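Local coordinates for peridinin-chlorophyll A protein (Amphidinium carterae, PDB 2C9E) that binds peridinin and chlorophyll a and probably serves as a water-soluble light-harvesting antenna that captures blue-green light, at residues 189-194 / 307-312. Numbering follows the deposited sequence.
Sequences YPIMDK and EQAKAA. With DGD (digalactosyl diacyl glycerol (dgdg)), chain K.
Lys194 NZ is the best-held polar atom, gripped by two bonds from its own segment. It gives a very short hydrogen bond to Pro190 O (2.5 Å), which it meets in the carbonyl plane, on a lone pair. A weak second bond, part of a salt bridge, goes to Asp193 OD1. The extended lysine chain turns at its tip (chi4 63°), which brings NZ to Pro190 O, one turn back.

Between 189-194 and 307-312 the touching is mainly apolar. Ile191 carries it. Ile191 CG1 stands anti to the carbonyl carbon and lies 3.6 Å from Gln308 CG, the two side chains crossing obliquely. Ile191 CD1 reaches on to Ala312 CB at 3.7 Å and touches Ala309 CA at the same distance. The other branch, Ile191 CG2, turns to the lipid and rests 3.5 Å from DGD C9B in an acyl chain. Ala312 CB meets the same chain at DGD C5B (3.6 Å). Met192 CB packs against it further along, 3.3 Å from DGD CCB. A polar link also joins the helices: Gln308 bends at chi2 (55°), and its NE2 is hydrogen-bonded to Ala187 O, on the helix of Ile191. Ala309 and Met192 also touch bound peridinins.

The two helices thus form part of a greasy wall suited to a lipid tail, while the Lys194-Asp193 salt bridge lies apart from the acyl chain.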
loop_
_atom_site.group_PDB
_atom_site.type_symbol
_atom_site.label_atom_id
_atom_site.label_comp_id
_atom_site.label_asym_id
_atom_site.label_seq_id
_atom_site.Cartn_x
_atom_site.Cartn_y
_atom_site.Cartn_z
ATOM N N TYR A 189 22.508 -0.465 -4.240
ATOM C CA TYR A 189 22.450 -1.897 -4.543
ATOM C C TYR A 189 23.284 -2.738 -3.552
ATOM O O TYR A 189 22.794 -3.746 -3.023
ATOM C CB TYR A 189 22.898 -2.185 -5.987
ATOM C CG TYR A 189 22.591 -3.603 -6.428
ATOM C CD1 TYR A 189 23.464 -4.672 -6.132
ATOM C CD2 TYR A 189 21.381 -3.900 -7.075
ATOM C CE1 TYR A 189 23.128 -5.999 -6.467
ATOM C CE2 TYR A 189 21.026 -5.205 -7.410
ATOM C CZ TYR A 189 21.893 -6.253 -7.104
ATOM O OH TYR A 189 21.495 -7.532 -7.402
ATOM N N PRO A 190 24.547 -2.334 -3.263
ATOM C CA PRO A 190 25.377 -3.111 -2.314
ATOM C C PRO A 190 24.862 -3.138 -0.880
ATOM O O PRO A 190 25.268 -3.957 -0.062
ATOM C CB PRO A 190 26.744 -2.447 -2.407
ATOM C CG PRO A 190 26.693 -1.728 -3.773
ATOM C CD PRO A 190 25.305 -1.217 -3.847
ATOM N N ILE A 191 24.002 -2.199 -0.549
ATOM C CA ILE A 191 23.387 -2.160 0.778
ATOM C C ILE A 191 22.139 -3.072 0.693
ATOM O O ILE A 191 21.892 -3.908 1.563
ATOM C CB ILE A 191 22.960 -0.710 1.122
ATOM C CG1 ILE A 191 24.200 0.175 1.080
ATOM C CG2 ILE A 191 22.249 -0.680 2.446
ATOM C CD1 ILE A 191 24.015 1.623 1.505
ATOM N N MET A 192 21.357 -2.888 -0.370
ATOM C CA MET A 192 20.169 -3.688 -0.622
ATOM C C MET A 192 20.522 -5.165 -0.643
ATOM O O MET A 192 19.855 -5.967 0.041
ATOM C CB MET A 192 19.545 -3.269 -1.973
ATOM C CG MET A 192 18.262 -3.982 -2.396
ATOM S SD MET A 192 18.553 -5.658 -2.920
ATOM C CE MET A 192 19.303 -5.302 -4.533
ATOM N N ASP A 193 21.581 -5.525 -1.394
ATOM C CA ASP A 193 21.945 -6.949 -1.546
ATOM C C ASP A 193 22.421 -7.681 -0.309
ATOM O O ASP A 193 22.534 -8.922 -0.320
ATOM C CB ASP A 193 22.900 -7.219 -2.764
ATOM C CG ASP A 193 24.364 -6.712 -2.555
ATOM O OD1 ASP A 193 24.665 -6.174 -1.457
ATOM O OD2 ASP A 193 25.219 -6.850 -3.498
ATOM N N LYS A 194 22.672 -6.958 0.777
ATOM C CA LYS A 194 23.047 -7.660 1.999
ATOM C C LYS A 194 21.836 -7.899 2.935
ATOM O O LYS A 194 21.927 -8.621 3.911
ATOM C CB LYS A 194 24.144 -6.888 2.700
ATOM C CG LYS A 194 25.359 -6.765 1.733
ATOM C CD LYS A 194 26.556 -6.135 2.378
ATOM C CE LYS A 194 27.691 -6.063 1.387
ATOM N NZ LYS A 194 27.397 -5.207 0.197
ATOM N N GLU A 307 29.856 3.080 6.719
ATOM C CA GLU A 307 30.511 3.731 5.590
ATOM C C GLU A 307 29.648 3.816 4.350
ATOM O O GLU A 307 29.379 4.898 3.827
ATOM C CB GLU A 307 31.796 2.974 5.183
ATOM C CG GLU A 307 32.979 3.170 6.111
ATOM C CD GLU A 307 33.108 2.066 7.127
ATOM O OE1 GLU A 307 33.457 0.927 6.722
ATOM O OE2 GLU A 307 32.866 2.329 8.316
ATOM N N GLN A 308 29.268 2.646 3.855
ATOM C CA GLN A 308 28.481 2.552 2.652
ATOM C C GLN A 308 27.183 3.327 2.744
ATOM O O GLN A 308 26.799 3.938 1.771
ATOM C CB GLN A 308 28.225 1.082 2.307
ATOM C CG GLN A 308 27.697 0.854 0.900
ATOM C CD GLN A 308 28.604 1.468 -0.201
ATOM O OE1 GLN A 308 29.797 1.706 0.036
ATOM N NE2 GLN A 308 28.039 1.702 -1.410
ATOM N N ALA A 309 26.530 3.353 3.908
ATOM C CA ALA A 309 25.268 4.079 4.031
ATOM C C ALA A 309 25.467 5.581 3.938
ATOM O O ALA A 309 24.676 6.275 3.317
ATOM C CB ALA A 309 24.569 3.736 5.306
ATOM N N LYS A 310 26.512 6.082 4.594
ATOM C CA LYS A 310 26.842 7.500 4.539
ATOM C C LYS A 310 27.206 7.864 3.119
ATOM O O LYS A 310 26.793 8.888 2.620
ATOM C CB LYS A 310 27.987 7.814 5.502
ATOM C CG LYS A 310 27.472 7.964 6.932
ATOM C CD LYS A 310 28.558 7.892 8.012
ATOM C CE LYS A 310 27.899 7.961 9.410
ATOM N NZ LYS A 310 28.679 7.200 10.459
ATOM N N ALA A 311 27.967 7.005 2.456
ATOM C CA ALA A 311 28.350 7.261 1.066
ATOM C C ALA A 311 27.102 7.290 0.150
ATOM O O ALA A 311 27.023 8.086 -0.804
ATOM C CB ALA A 311 29.304 6.185 0.589
ATOM N N ALA A 312 26.138 6.424 0.460
ATOM C CA ALA A 312 24.923 6.333 -0.303
ATOM C C ALA A 312 24.072 7.583 -0.077
ATOM O O ALA A 312 23.480 8.115 -1.023
ATOM C CB ALA A 312 24.144 5.060 0.093
HETATM C C1A DGD K . 12.469 7.971 5.230
HETATM C C2A DGD K . 11.462 6.915 4.753
HETATM C C3A DGD K . 10.142 6.937 5.536
HETATM C C4A DGD K . 9.257 8.148 5.177
HETATM C C5A DGD K . 7.809 7.936 5.611
HETATM C C6A DGD K . 6.728 7.861 4.515
HETATM C C7A DGD K . 7.092 7.105 3.241
HETATM C C8A DGD K . 6.016 6.056 2.831
HETATM C C9A DGD K . 6.593 5.091 1.753
HETATM C CAA DGD K . 7.169 3.795 2.308
HETATM C CBA DGD K . 6.629 2.499 1.609
HETATM C CCA DGD K . 5.821 2.721 0.265
HETATM C CDA DGD K . 4.326 2.461 0.512
HETATM C CEA DGD K . 3.493 2.418 -0.733
HETATM C CFA DGD K . 3.258 1.019 -1.361
HETATM C CGA DGD K . 2.033 1.106 -2.339
HETATM C CHA DGD K . 1.431 -0.265 -2.707
HETATM C CIA DGD K . 1.129 -1.165 -1.485
HETATM O O1A DGD K . 12.580 8.176 6.463
HETATM C C1B DGD K . 16.858 7.822 3.840
HETATM C C2B DGD K . 18.105 8.085 2.970
HETATM C C3B DGD K . 18.976 6.833 2.826
HETATM C C4B DGD K . 20.244 7.072 2.003
HETATM C C5B DGD K . 20.951 5.749 1.652
HETATM C C6B DGD K . 21.309 4.889 2.895
HETATM C C7B DGD K . 21.163 3.403 2.601
HETATM C C8B DGD K . 19.787 3.044 2.007
HETATM C C9B DGD K . 19.829 1.644 1.384
HETATM C CAB DGD K . 18.432 0.965 1.302
HETATM C CBB DGD K . 18.497 -0.399 0.654
HETATM C CCB DGD K . 18.275 -0.396 -0.849
HETATM C CDB DGD K . 16.973 0.268 -1.284
HETATM C CEB DGD K . 17.190 1.760 -1.658
HETATM C CFB DGD K . 15.959 2.520 -1.225
HETATM C CGB DGD K . 16.210 3.893 -0.859
HETATM C CHB DGD K . 16.561 4.044 0.581
HETATM C CIB DGD K . 16.544 5.532 0.900
HETATM O O1B DGD K . 16.166 6.788 3.649
HETATM O O1G DGD K . 13.548 8.159 4.383
HETATM C C1G DGD K . 14.481 9.161 4.731
HETATM C C2G DGD K . 15.507 8.463 5.635
HETATM O O2G DGD K . 16.823 8.379 5.048
HETATM C C3G DGD K . 15.639 9.246 6.954
HETATM O O3G DGD K . 16.006 10.597 6.602
HETATM C C1D DGD K . 17.294 10.998 7.064
HETATM C C2D DGD K . 17.560 12.355 6.395
HETATM O O2D DGD K . 17.604 12.198 4.969
HETATM C C3D DGD K . 18.908 12.886 6.906
HETATM O O3D DGD K . 19.166 14.168 6.349
HETATM C C4D DGD K . 18.875 12.991 8.434
HETATM O O4D DGD K . 17.989 14.036 8.826
HETATM C C5D DGD K . 18.381 11.655 9.034
HETATM O O5D DGD K . 19.592 11.895 11.032
HETATM C C6D DGD K . 18.281 11.796 10.530
HETATM O O6D DGD K . 17.119 11.263 8.514
HETATM C C1E DGD K . 19.728 13.110 11.789
HETATM C C2E DGD K . 21.230 13.374 12.054
HETATM O O2E DGD K . 21.931 13.429 10.798
HETATM C C3E DGD K . 21.818 12.209 12.863
HETATM O O3E DGD K . 23.125 12.559 13.317
HETATM C C4E DGD K . 20.894 11.770 14.056
HETATM O O4E DGD K . 20.991 12.704 15.138
HETATM C C5E DGD K . 19.421 11.671 13.583
HETATM O O6E DGD K . 18.990 12.920 13.008
HETATM C C6E DGD K . 18.505 11.281 14.746
HETATM O O5E DGD K . 17.156 11.086 14.343
#